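PDB 5X3E: kinesin-like protein from Caenorhabditis elegans, which probably walks along microtubules by hydrolysing ATP, as a kinesin-6 motor whose catalytic domain is seen here in the nucleotide-free state. Local coordinates for residues D91-V96 and L142-D147; L116-V121 and Y128-K133; R371-Q374 and N380-Q383; V384-S389 and L394-L399. All coordinates share one frame; numbering follows the deposited sequence.

Contact 1: D91-V96 and L142-D147; sequences DGQATV and LPRTLD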
loop_
_atom_site.group_PDB
_atom_site.type_symbol
_atom_site.label_atom_id
_atom_site.label_comp_id
_atom_site.label_asym_id
_atom_site.label_seq_id
_atom_site.Cartn_x
_atom_site.Cartn_y
_atom_site.Cartn_z
ATOM N N ASP A 91 -8.626 -19.511 -6.130
ATOM C CA ASP A 91 -8.710 -18.611 -4.986
ATOM C C ASP A 91 -9.192 -17.240 -5.452
ATOM O O ASP A 91 -8.494 -16.552 -6.205
ATOM C CB ASP A 91 -7.354 -18.513 -4.293
ATOM C CG ASP A 91 -6.974 -19.792 -3.562
ATOM O OD1 ASP A 91 -7.780 -20.286 -2.748
ATOM O OD2 ASP A 91 -5.864 -20.307 -3.806
ATOM N N GLY A 92 -10.377 -16.829 -4.992
ATOM C CA GLY A 92 -10.968 -15.574 -5.411
ATOM C C GLY A 92 -10.491 -14.379 -4.588
ATOM O O GLY A 92 -9.632 -14.486 -3.713
ATOM N N GLN A 93 -11.076 -13.218 -4.894
ATOM C CA GLN A 93 -10.653 -11.971 -4.260
ATOM C C GLN A 93 -10.843 -12.027 -2.750
ATOM O O GLN A 93 -9.958 -11.627 -1.983
ATOM C CB GLN A 93 -11.441 -10.798 -4.838
ATOM C CG GLN A 93 -11.287 -10.593 -6.328
ATOM C CD GLN A 93 -9.946 -10.016 -6.707
ATOM O OE1 GLN A 93 -8.905 -10.645 -6.524
ATOM N NE2 GLN A 93 -9.964 -8.802 -7.237
ATOM N N ALA A 94 -12.009 -12.502 -2.306
ATOM C CA ALA A 94 -12.298 -12.564 -0.878
ATOM C C ALA A 94 -11.278 -13.424 -0.144
ATOM O O ALA A 94 -10.862 -13.090 0.971
ATOM C CB ALA A 94 -13.711 -13.099 -0.657
ATOM N N THR A 95 -10.862 -14.537 -0.752
ATOM C CA THR A 95 -9.871 -15.394 -0.107
ATOM C C THR A 95 -8.518 -14.704 -0.025
ATOM O O THR A 95 -7.852 -14.751 1.017
ATOM C CB THR A 95 -9.754 -16.727 -0.850
ATOM O OG1 THR A 95 -10.999 -17.432 -0.773
ATOM C CG2 THR A 95 -8.657 -17.582 -0.242
ATOM N N VAL A 96 -8.099 -14.055 -1.114
ATOM C CA VAL A 96 -6.858 -13.286 -1.097
ATOM C C VAL A 96 -6.920 -12.204 -0.028
ATOM O O VAL A 96 -6.017 -12.081 0.803
ATOM C CB VAL A 96 -6.575 -12.684 -2.484
ATOM C CG1 VAL A 96 -5.411 -11.699 -2.405
ATOM C CG2 VAL A 96 -6.265 -13.780 -3.473
ATOM N N LEU A 142 -7.576 -3.156 -2.195
ATOM C CA LEU A 142 -7.650 -1.775 -1.730
ATOM C C LEU A 142 -9.067 -1.373 -1.342
ATOM O O LEU A 142 -9.260 -0.918 -0.201
ATOM C CB LEU A 142 -7.038 -0.851 -2.788
ATOM C CG LEU A 142 -6.883 0.633 -2.491
ATOM C CD1 LEU A 142 -5.642 1.143 -3.212
ATOM C CD2 LEU A 142 -8.118 1.405 -2.925
ATOM N N PRO A 143 -10.091 -1.525 -2.193
ATOM C CA PRO A 143 -11.438 -1.118 -1.755
ATOM C C PRO A 143 -11.953 -1.942 -0.590
ATOM O O PRO A 143 -12.591 -1.388 0.316
ATOM C CB PRO A 143 -12.292 -1.310 -3.015
ATOM C CG PRO A 143 -11.316 -1.353 -4.147
ATOM C CD PRO A 143 -10.110 -2.016 -3.583
ATOM N N ARG A 144 -11.676 -3.251 -0.575
ATOM C CA ARG A 144 -12.082 -4.077 0.558
ATOM C C ARG A 144 -11.405 -3.615 1.840
ATOM O O ARG A 144 -12.032 -3.591 2.907
ATOM C CB ARG A 144 -11.769 -5.549 0.288
ATOM C CG ARG A 144 -12.521 -6.144 -0.891
ATOM C CD ARG A 144 -12.147 -7.602 -1.097
ATOM N NE ARG A 144 -12.690 -8.122 -2.346
ATOM C CZ ARG A 144 -13.842 -8.778 -2.441
ATOM N NH1 ARG A 144 -14.565 -9.003 -1.353
ATOM N NH2 ARG A 144 -14.267 -9.212 -3.621
ATOM N N THR A 145 -10.116 -3.276 1.760
ATOM C CA THR A 145 -9.418 -2.741 2.923
ATOM C C THR A 145 -10.073 -1.452 3.407
ATOM O O THR A 145 -10.312 -1.278 4.608
ATOM C CB THR A 145 -7.942 -2.509 2.597
ATOM O OG1 THR A 145 -7.302 -3.766 2.351
ATOM C CG2 THR A 145 -7.258 -1.831 3.767
ATOM N N LEU A 146 -10.371 -0.532 2.486
ATOM C CA LEU A 146 -11.064 0.693 2.874
ATOM C C LEU A 146 -12.412 0.387 3.511
ATOM O O LEU A 146 -12.787 1.007 4.514
ATOM C CB LEU A 146 -11.252 1.607 1.664
ATOM C CG LEU A 146 -10.010 2.252 1.055
ATOM C CD1 LEU A 146 -10.356 2.878 -0.299
ATOM C CD2 LEU A 146 -9.423 3.287 2.019
ATOM N N ASP A 147 -13.162 -0.554 2.930
ATOM C CA ASP A 147 -14.442 -0.962 3.506
ATOM C C ASP A 147 -14.270 -1.448 4.937
ATOM O O ASP A 147 -14.936 -0.962 5.858
ATOM C CB ASP A 147 -15.072 -2.066 2.653
ATOM C CG ASP A 147 -15.698 -1.543 1.379
ATOM O OD1 ASP A 147 -16.166 -0.385 1.372
ATOM O OD2 ASP A 147 -15.728 -2.302 0.385
#

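Contact 2: L116-V121 and Y128-K133; sequences LFTYGV and YTMTGK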
loop_
_atom_site.group_PDB
_atom_site.type_symbol
_atom_site.label_atom_id
_atom_site.label_comp_id
_atom_site.label_asym_id
_atom_site.label_seq_id
_atom_site.Cartn_x
_atom_site.Cartn_y
_atom_site.Cartn_z
ATOM N N LEU A 116 2.140 -3.313 2.047
ATOM C CA LEU A 116 1.754 -4.387 1.137
ATOM C C LEU A 116 2.135 -4.014 -0.289
ATOM O O LEU A 116 1.729 -2.957 -0.785
ATOM C CB LEU A 116 0.256 -4.676 1.237
ATOM C CG LEU A 116 -0.306 -5.977 0.651
ATOM C CD1 LEU A 116 -1.609 -6.221 1.332
ATOM C CD2 LEU A 116 -0.524 -5.921 -0.857
ATOM N N PHE A 117 2.916 -4.877 -0.938
ATOM C CA PHE A 117 3.297 -4.733 -2.336
ATOM C C PHE A 117 2.559 -5.753 -3.194
ATOM O O PHE A 117 2.313 -6.883 -2.766
ATOM C CB PHE A 117 4.795 -4.959 -2.551
ATOM C CG PHE A 117 5.684 -3.994 -1.836
ATOM C CD1 PHE A 117 5.940 -2.739 -2.369
ATOM C CD2 PHE A 117 6.313 -4.363 -0.662
ATOM C CE1 PHE A 117 6.784 -1.853 -1.723
ATOM C CE2 PHE A 117 7.155 -3.489 -0.014
ATOM C CZ PHE A 117 7.393 -2.229 -0.545
ATOM N N THR A 118 2.231 -5.356 -4.421
ATOM C CA THR A 118 1.913 -6.300 -5.487
ATOM C C THR A 118 3.016 -6.212 -6.534
ATOM O O THR A 118 3.331 -5.121 -7.020
ATOM C CB THR A 118 0.538 -6.029 -6.117
ATOM O OG1 THR A 118 0.456 -4.675 -6.576
ATOM C CG2 THR A 118 -0.573 -6.291 -5.116
ATOM N N TYR A 119 3.616 -7.356 -6.852
ATOM C CA TYR A 119 4.769 -7.444 -7.738
ATOM C C TYR A 119 4.458 -8.379 -8.902
ATOM O O TYR A 119 3.647 -9.299 -8.772
ATOM C CB TYR A 119 5.995 -7.950 -6.966
ATOM C CG TYR A 119 7.270 -8.013 -7.768
ATOM C CD1 TYR A 119 8.150 -6.942 -7.789
ATOM C CD2 TYR A 119 7.602 -9.149 -8.495
ATOM C CE1 TYR A 119 9.318 -6.992 -8.522
ATOM C CE2 TYR A 119 8.766 -9.208 -9.232
ATOM C CZ TYR A 119 9.622 -8.125 -9.240
ATOM O OH TYR A 119 10.789 -8.173 -9.966
ATOM N N GLY A 120 5.087 -8.134 -10.042
ATOM C CA GLY A 120 4.966 -9.050 -11.161
ATOM C C GLY A 120 5.076 -8.336 -12.494
ATOM O O GLY A 120 5.356 -7.144 -12.571
ATOM N N VAL A 121 4.899 -9.124 -13.555
ATOM C CA VAL A 121 4.912 -8.638 -14.932
ATOM C C VAL A 121 3.586 -7.942 -15.229
ATOM O O VAL A 121 2.637 -8.036 -14.443
ATOM C CB VAL A 121 5.166 -9.797 -15.914
ATOM C CG1 VAL A 121 5.647 -9.287 -17.259
ATOM C CG2 VAL A 121 6.174 -10.761 -15.336
ATOM N N TYR A 128 -5.374 -6.418 -10.976
ATOM C CA TYR A 128 -6.589 -7.140 -10.585
ATOM C C TYR A 128 -6.565 -7.471 -9.099
ATOM O O TYR A 128 -7.573 -7.309 -8.403
ATOM C CB TYR A 128 -6.749 -8.408 -11.417
ATOM C CG TYR A 128 -7.898 -9.298 -10.978
ATOM C CD1 TYR A 128 -9.218 -8.973 -11.278
ATOM C CD2 TYR A 128 -7.656 -10.470 -10.271
ATOM C CE1 TYR A 128 -10.257 -9.792 -10.876
ATOM C CE2 TYR A 128 -8.684 -11.283 -9.869
ATOM C CZ TYR A 128 -9.980 -10.943 -10.174
ATOM O OH TYR A 128 -11.001 -11.768 -9.768
ATOM N N THR A 129 -5.419 -7.934 -8.597
ATOM C CA THR A 129 -5.288 -8.235 -7.176
ATOM C C THR A 129 -5.489 -6.986 -6.326
ATOM O O THR A 129 -6.195 -7.025 -5.310
ATOM C CB THR A 129 -3.919 -8.847 -6.908
ATOM O OG1 THR A 129 -3.819 -10.105 -7.592
ATOM C CG2 THR A 129 -3.689 -9.041 -5.420
ATOM N N MET A 130 -4.904 -5.861 -6.743
ATOM C CA MET A 130 -4.902 -4.656 -5.919
ATOM C C MET A 130 -6.238 -3.926 -5.981
ATOM O O MET A 130 -6.800 -3.555 -4.943
ATOM C CB MET A 130 -3.771 -3.721 -6.349
ATOM C CG MET A 130 -3.706 -2.445 -5.525
ATOM S SD MET A 130 -3.139 -2.733 -3.840
ATOM C CE MET A 130 -1.367 -2.849 -4.108
ATOM N N THR A 131 -6.759 -3.711 -7.187
ATOM C CA THR A 131 -7.976 -2.926 -7.374
ATOM C C THR A 131 -9.093 -3.719 -8.036
ATOM O O THR A 131 -10.192 -3.810 -7.481
ATOM C CB THR A 131 -7.641 -1.682 -8.210
ATOM O OG1 THR A 131 -6.624 -0.926 -7.547
ATOM C CG2 THR A 131 -8.870 -0.813 -8.404
ATOM N N GLY A 132 -8.845 -4.278 -9.218
ATOM C CA GLY A 132 -9.860 -5.063 -9.899
ATOM C C GLY A 132 -10.980 -4.192 -10.442
ATOM O O GLY A 132 -10.797 -3.002 -10.742
ATOM N N LYS A 133 -12.175 -4.797 -10.538
ATOM C CA LYS A 133 -13.414 -4.193 -11.015
ATOM C C LYS A 133 -14.426 -4.143 -9.868
ATOM O O LYS A 133 -14.548 -5.112 -9.107
ATOM C CB LYS A 133 -13.975 -4.992 -12.218
ATOM C CG LYS A 133 -15.117 -4.283 -12.912
ATOM C CD LYS A 133 -15.784 -5.133 -13.963
ATOM C CE LYS A 133 -17.043 -4.471 -14.466
ATOM N NZ LYS A 133 -17.591 -5.263 -15.587
#

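Contact 3: R371-Q374 and N380-Q383; sequences RRNQ and NLEQ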
loop_
_atom_site.group_PDB
_atom_site.type_symbol
_atom_site.label_atom_id
_atom_site.label_comp_id
_atom_site.label_asym_id
_atom_site.label_seq_id
_atom_site.Cartn_x
_atom_site.Cartn_y
_atom_site.Cartn_z
ATOM N N ARG A 371 15.507 -9.929 5.995
ATOM C CA ARG A 371 15.346 -11.292 6.484
ATOM C C ARG A 371 16.517 -11.713 7.360
ATOM O O ARG A 371 16.322 -12.335 8.410
ATOM C CB ARG A 371 15.193 -12.254 5.314
ATOM C CG ARG A 371 13.806 -12.295 4.712
ATOM C CD ARG A 371 13.863 -12.992 3.374
ATOM N NE ARG A 371 12.551 -13.172 2.774
ATOM C CZ ARG A 371 12.354 -13.333 1.473
ATOM N NH1 ARG A 371 13.389 -13.325 0.640
ATOM N NH2 ARG A 371 11.129 -13.500 1.002
ATOM N N ARG A 372 17.742 -11.398 6.940
ATOM C CA ARG A 372 18.901 -11.797 7.731
ATOM C C ARG A 372 18.915 -11.079 9.072
ATOM O O ARG A 372 19.273 -11.669 10.098
ATOM C CB ARG A 372 20.190 -11.503 6.965
ATOM C CG ARG A 372 20.253 -12.117 5.578
ATOM C CD ARG A 372 21.623 -11.915 4.951
ATOM N NE ARG A 372 21.630 -12.253 3.532
ATOM C CZ ARG A 372 21.664 -11.348 2.558
ATOM N NH1 ARG A 372 21.707 -10.056 2.856
ATOM N NH2 ARG A 372 21.664 -11.734 1.288
ATOM N N ASN A 373 18.525 -9.801 9.085
ATOM C CA ASN A 373 18.484 -9.064 10.343
ATOM C C ASN A 373 17.450 -9.641 11.300
ATOM O O ASN A 373 17.655 -9.620 12.519
ATOM C CB ASN A 373 18.194 -7.584 10.088
ATOM C CG ASN A 373 19.380 -6.838 9.494
ATOM O OD1 ASN A 373 20.536 -7.200 9.717
ATOM N ND2 ASN A 373 19.095 -5.785 8.740
ATOM N N GLN A 374 16.345 -10.175 10.778
ATOM C CA GLN A 374 15.318 -10.714 11.662
ATOM C C GLN A 374 15.765 -11.989 12.368
ATOM O O GLN A 374 15.141 -12.384 13.357
ATOM C CB GLN A 374 14.029 -10.968 10.879
ATOM C CG GLN A 374 13.310 -9.695 10.441
ATOM C CD GLN A 374 12.177 -9.953 9.465
ATOM O OE1 GLN A 374 12.173 -10.953 8.746
ATOM N NE2 GLN A 374 11.198 -9.051 9.444
ATOM N N ASN A 380 25.630 -6.637 15.480
ATOM C CA ASN A 380 26.082 -7.422 14.332
ATOM C C ASN A 380 25.005 -7.555 13.255
ATOM O O ASN A 380 24.961 -8.556 12.537
ATOM C CB ASN A 380 26.576 -8.809 14.759
ATOM C CG ASN A 380 27.965 -8.773 15.364
ATOM O OD1 ASN A 380 28.788 -7.936 14.997
ATOM N ND2 ASN A 380 28.236 -9.691 16.286
ATOM N N LEU A 381 24.125 -6.568 13.125
ATOM C CA LEU A 381 23.133 -6.588 12.061
ATOM C C LEU A 381 23.564 -5.622 10.964
ATOM O O LEU A 381 24.155 -4.573 11.235
ATOM C CB LEU A 381 21.732 -6.245 12.584
ATOM C CG LEU A 381 21.385 -5.018 13.439
ATOM C CD1 LEU A 381 21.491 -3.703 12.680
ATOM C CD2 LEU A 381 19.986 -5.175 14.031
ATOM N N GLU A 382 23.267 -5.983 9.716
ATOM C CA GLU A 382 23.824 -5.285 8.567
ATOM C C GLU A 382 22.908 -4.191 8.036
ATOM O O GLU A 382 21.683 -4.241 8.180
ATOM C CB GLU A 382 24.169 -6.262 7.441
ATOM C CG GLU A 382 23.137 -7.322 7.163
ATOM C CD GLU A 382 23.574 -8.248 6.048
ATOM O OE1 GLU A 382 24.458 -7.852 5.262
ATOM O OE2 GLU A 382 23.048 -9.375 5.965
ATOM N N GLN A 383 23.539 -3.198 7.414
ATOM C CA GLN A 383 22.845 -2.026 6.903
ATOM C C GLN A 383 21.919 -2.407 5.755
ATOM O O GLN A 383 22.251 -3.254 4.920
ATOM C CB GLN A 383 23.871 -0.985 6.442
ATOM C CG GLN A 383 23.292 0.262 5.789
ATOM C CD GLN A 383 22.576 1.161 6.775
ATOM O OE1 GLN A 383 21.442 1.578 6.540
ATOM N NE2 GLN A 383 23.238 1.470 7.885
#

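Contact 4: V384-S389 and L394-L399; sequences VPYRQS and LFKNYL. With SO4 (sulfate ion), chain K; SO4 (sulfate ion), chain M.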
loop_
_atom_site.group_PDB
_atom_site.type_symbol
_atom_site.label_atom_id
_atom_site.label_comp_id
_atom_site.label_asym_id
_atom_site.label_seq_id
_atom_site.Cartn_x
_atom_site.Cartn_y
_atom_site.Cartn_z
ATOM N N VAL A 384 20.751 -1.778 5.721
ATOM C CA VAL A 384 19.799 -1.941 4.626
ATOM C C VAL A 384 20.124 -0.885 3.574
ATOM O O VAL A 384 20.134 0.314 3.902
ATOM C CB VAL A 384 18.352 -1.804 5.114
ATOM C CG1 VAL A 384 17.381 -1.987 3.964
ATOM C CG2 VAL A 384 18.070 -2.802 6.216
ATOM N N PRO A 385 20.410 -1.271 2.326
ATOM C CA PRO A 385 20.809 -0.303 1.285
ATOM C C PRO A 385 19.627 0.482 0.724
ATOM O O PRO A 385 19.408 0.552 -0.487
ATOM C CB PRO A 385 21.460 -1.211 0.232
ATOM C CG PRO A 385 20.740 -2.513 0.380
ATOM C CD PRO A 385 20.462 -2.664 1.846
ATOM N N TYR A 386 18.862 1.113 1.618
ATOM C CA TYR A 386 17.608 1.729 1.204
ATOM C C TYR A 386 17.797 3.013 0.408
ATOM O O TYR A 386 16.843 3.455 -0.242
ATOM C CB TYR A 386 16.705 2.000 2.415
ATOM C CG TYR A 386 17.312 2.866 3.497
ATOM C CD1 TYR A 386 17.333 4.251 3.383
ATOM C CD2 TYR A 386 17.841 2.296 4.644
ATOM C CE1 TYR A 386 17.885 5.043 4.375
ATOM C CE2 TYR A 386 18.391 3.077 5.638
ATOM C CZ TYR A 386 18.411 4.448 5.499
ATOM O OH TYR A 386 18.956 5.224 6.492
ATOM N N ARG A 387 18.986 3.616 0.425
ATOM C CA ARG A 387 19.173 4.867 -0.302
ATOM C C ARG A 387 19.422 4.668 -1.790
ATOM O O ARG A 387 19.435 5.653 -2.532
ATOM C CB ARG A 387 20.331 5.662 0.302
ATOM C CG ARG A 387 20.067 6.112 1.719
ATOM C CD ARG A 387 21.211 6.928 2.289
ATOM N NE ARG A 387 20.933 7.291 3.674
ATOM C CZ ARG A 387 20.182 8.328 4.032
ATOM N NH1 ARG A 387 19.635 9.105 3.105
ATOM N NH2 ARG A 387 19.970 8.585 5.317
ATOM N N GLN A 388 19.595 3.427 -2.243
ATOM C CA GLN A 388 19.929 3.169 -3.639
ATOM C C GLN A 388 18.763 3.426 -4.591
ATOM O O GLN A 388 18.960 3.342 -5.809
ATOM C CB GLN A 388 20.440 1.736 -3.798
ATOM C CG GLN A 388 21.610 1.398 -2.883
ATOM C CD GLN A 388 22.276 0.083 -3.243
ATOM O OE1 GLN A 388 21.724 -0.720 -3.999
ATOM N NE2 GLN A 388 23.474 -0.139 -2.711
ATOM N N SER A 389 17.562 3.699 -4.081
ATOM C CA SER A 389 16.454 4.083 -4.945
ATOM C C SER A 389 15.433 4.887 -4.150
ATOM O O SER A 389 15.307 4.726 -2.932
ATOM C CB SER A 389 15.784 2.855 -5.570
ATOM O OG SER A 389 15.232 2.028 -4.564
ATOM N N LEU A 394 11.665 5.554 0.623
ATOM C CA LEU A 394 10.367 5.895 1.195
ATOM C C LEU A 394 9.888 4.866 2.215
ATOM O O LEU A 394 9.134 5.209 3.133
ATOM C CB LEU A 394 9.345 6.045 0.071
ATOM C CG LEU A 394 7.910 6.414 0.435
ATOM C CD1 LEU A 394 7.867 7.732 1.189
ATOM C CD2 LEU A 394 7.063 6.479 -0.824
ATOM N N PHE A 395 10.333 3.614 2.100
ATOM C CA PHE A 395 9.944 2.567 3.037
ATOM C C PHE A 395 11.113 2.132 3.918
ATOM O O PHE A 395 11.214 0.964 4.305
ATOM C CB PHE A 395 9.343 1.382 2.283
ATOM C CG PHE A 395 8.197 1.767 1.396
ATOM C CD1 PHE A 395 7.041 2.314 1.940
ATOM C CD2 PHE A 395 8.280 1.613 0.023
ATOM C CE1 PHE A 395 5.985 2.696 1.130
ATOM C CE2 PHE A 395 7.226 1.989 -0.794
ATOM C CZ PHE A 395 6.079 2.535 -0.240
ATOM N N LYS A 396 11.996 3.081 4.245
ATOM C CA LYS A 396 13.140 2.788 5.101
ATOM C C LYS A 396 12.704 2.178 6.430
ATOM O O LYS A 396 13.281 1.180 6.879
ATOM C CB LYS A 396 13.955 4.064 5.323
ATOM C CG LYS A 396 14.874 4.015 6.529
ATOM C CD LYS A 396 15.455 5.384 6.834
ATOM C CE LYS A 396 15.553 5.630 8.332
ATOM N NZ LYS A 396 15.871 7.049 8.652
ATOM N N ASN A 397 11.689 2.762 7.070
ATOM C CA ASN A 397 11.257 2.284 8.380
ATOM C C ASN A 397 10.853 0.816 8.328
ATOM O O ASN A 397 11.283 0.013 9.164
ATOM C CB ASN A 397 10.103 3.148 8.893
ATOM C CG ASN A 397 10.468 4.619 8.964
ATOM O OD1 ASN A 397 9.826 5.463 8.340
ATOM N ND2 ASN A 397 11.511 4.931 9.722
ATOM N N TYR A 398 10.023 0.448 7.347
ATOM C CA TYR A 398 9.605 -0.943 7.196
ATOM C C TYR A 398 10.798 -1.857 6.930
ATOM O O TYR A 398 10.929 -2.925 7.539
ATOM C CB TYR A 398 8.580 -1.060 6.063
ATOM C CG TYR A 398 7.273 -0.337 6.297
ATOM C CD1 TYR A 398 7.047 0.919 5.750
ATOM C CD2 TYR A 398 6.260 -0.910 7.059
ATOM C CE1 TYR A 398 5.851 1.588 5.955
ATOM C CE2 TYR A 398 5.056 -0.251 7.268
ATOM C CZ TYR A 398 4.857 0.996 6.712
ATOM O OH TYR A 398 3.667 1.656 6.916
ATOM N N LEU A 399 11.673 -1.463 6.006
ATOM C CA LEU A 399 12.800 -2.311 5.639
ATOM C C LEU A 399 13.847 -2.412 6.741
ATOM O O LEU A 399 14.668 -3.337 6.713
ATOM C CB LEU A 399 13.432 -1.796 4.353
ATOM C CG LEU A 399 12.469 -1.927 3.179
ATOM C CD1 LEU A 399 12.873 -1.024 2.046
ATOM C CD2 LEU A 399 12.440 -3.371 2.723
HETATM S S SO4 K . 23.275 2.976 1.277
HETATM O O1 SO4 K . 21.929 2.830 1.828
HETATM O O2 SO4 K . 23.526 1.929 0.290
HETATM O O3 SO4 K . 23.391 4.279 0.628
HETATM O O4 SO4 K . 24.260 2.872 2.350
HETATM S S SO4 M . 17.062 10.355 5.440
HETATM O O1 SO4 M . 15.915 11.198 5.104
HETATM O O2 SO4 M . 16.618 9.033 5.878
HETATM O O3 SO4 M . 17.918 10.234 4.264
HETATM O O4 SO4 M . 17.826 10.970 6.520
#

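Contact 1: D91-V96 and L142-D147
Gln93 NE2 is gripped by two backbone carbonyls, Gly138 O and Tyr128 O, and OE1 of the same amide bonds Arg41, while the root of the side chain rests against the guanidinium of Arg144. Gln93 leaves its helix facing Arg144 but bends at chi2 (-74°), which carries the amide away; only the aliphatic base remains in the contact. There Gln93 CB lies 3.5 Å from Arg144 NH2 and 3.9 Å from Arg144 NE. Arg144 reaches across from the helix 141-152 with its chain fully extended from CG to NE, and turns one face of its flat end to the opening turn of the helix 93-109. Over that face sit backbone atoms: Ala94 N stands 4.1 Å above the guanidinium plane, over its centre, and Gln93 C is displaced toward the rim. The Ala94 methyl lies over the same face, displaced toward NH1, with CB 4.2 Å from Arg144 NH1. The planar group is held by its own polar partners: NE bonds Thr139 O, NH2 bonds Glu136 O, and NH1 pairs with Glu202. Between the segments themselves the touch is small, about 110 Å² in all. A cation at the N-terminal end of a helix probably gains little from its dipole; Glu202 and the carbonyls probably balance the charge, while the touch at 93-94 stays van der Waals.

Contact 2: L116-V121 and Y128-K133
Thr118 and Met130 meet at a slant, the methionine's methyl group arriving beside both branches of the threonine. Met130 CE stands 3.6 Å from Thr118 OG1 and 3.7 Å from Thr118 CG2, so a single methyl spans the hydroxyl and the methyl of its neighbour. The methionine gets there by folding: CG starts anti to the backbone N (chi1 -180°), then the chain turns twice, chi2 and chi3 being 71° and 80°, bringing CE up to the Thr118 side chain. The two threonines are turned differently. Their side chains run alongside each other, pointing opposite ways, with Thr118 CG2 and Thr129 CG2 4.2 Å apart, while their hydroxyls serve other partners. Strand 114-119 is followed by a glycine-rich loop and the helix 126-130, the strand-loop-helix order of a P-loop, consistent with a Walker A nucleotide site in this kinesin motor domain; Gly120 opens the loop and its carbonyl bonds Lys126 NZ. This contact packs the last residues of the P-loop helix against the strand that leads into it. Thr129 OG1 bonds Gly125 O within that loop and also Arg41 NH1, whereas Thr118 OG1 has a weak bond to Asp333 of the adjoining strand 325-333. Leu331 of that strand touches the Met130 side chain as well, and Thr129 rests on Cys410 of strand 404-411.

Contact 3: R371-Q374 and N380-Q383
Asn373 and Glu382 pair through two hydrogen bonds where the long helix 350-375 nears its C-terminal end and the following loop folds back alongside it, a region that in kinesins belongs to the microtubule-facing side of the motor. The close part is the Asn373 amide, which grips both backbone polar groups of one residue. Its OD1 accepts Glu382 N at 3.0 Å, the donor tilted 16° from the carbonyl plane, and its ND2 donates to Glu382 O at 3.1 Å, the straighter of the two with an N-H...O angle of 158°. That second bond lies in the plane of the peptide carbonyl and close to the plane of the Asn373 amide. Leu381 CB lies next to the same OD1, the leucine side chain running across the asparagine. With the amide cut back to an alanine here, Glu382 N and O would probably lose these two mates, and the loop its tie to the helix.

The outer part is looser and solvent-exposed. The chain of Arg372, extended from CG to NE, runs past the Glu382 carboxylate. The salt bridge they form is weak, and the guanidinium and carboxylate planes are turned 44° apart. Arg372 NH2 also makes a long, weak ion pair with Glu368. Glu382 OE2 sits at the edge of the guanidinium, near its plane, 3.5 Å from Arg372 NH1.

Contact 4: V384-S389 and L394-L399
Lys396 lays its aliphatic chain across one face of the Tyr386 ring, with CG 3.6 Å from the ring centroid and only 8° off the normal, a CH-pi contact. Tyr386 is turned so that CG falls between the backbone N and the carbonyl carbon (chi1 57°), which presents the ring to the start of helix 396-399. In Lys396, CG anti to the backbone N (chi1 161°) and an extended chi2 keep CD over the ring too, 3.4 Å from Tyr386 CZ; the bend at chi3 (142°) then directs CE and NZ past the hydroxyl. Replacing Tyr386 by an alanine would probably strip the lysine chain of the face it lies on and open a gap between loop and helix.

Further along, the side chains of Val384 and Leu399 meet, Val384 CG1 being 4.0 Å from Leu399 CB, while Val384 CG2 touches the Leu399 carbonyl oxygen. The loop bends between these two contacts through an inverse gamma turn centred on Pro385. Outside the apolar part, one sulfate, probably from the crystallisation liquor, lies between Arg387 and Lys396; Lys396 NZ reaches its O2 weakly, at 3.5 Å. Ser389 then caps the short helix 390-394. This loop-and-helix passage carries the VPYR and SKL sequence familiar from kinesin motor domains, where the equivalent region faces the microtubule, and it probably does so here.

How the contacts relate
From the N terminus, contact 1 opens at the start of helix 93-109 and closes at helix 141-152. Contact 2 falls wholly within that span, joining strand 114-119 to helix 126-130; the two touch, Leu142 N reaching Met130 O in a probable hydrogen bond. Much later come two short loops in series: contact 3 ties the end of helix 350-375 to the loop after it, and contact 4 ties the continuation of that loop to helix 396-399. They meet where Asn373 ND2 packs on Val384 CG2. Phe117 and Phe395 touch, bringing contact 4 against the central strand of contact 2, while contacts 1 and 4 lie on opposite sides of the chain's centre.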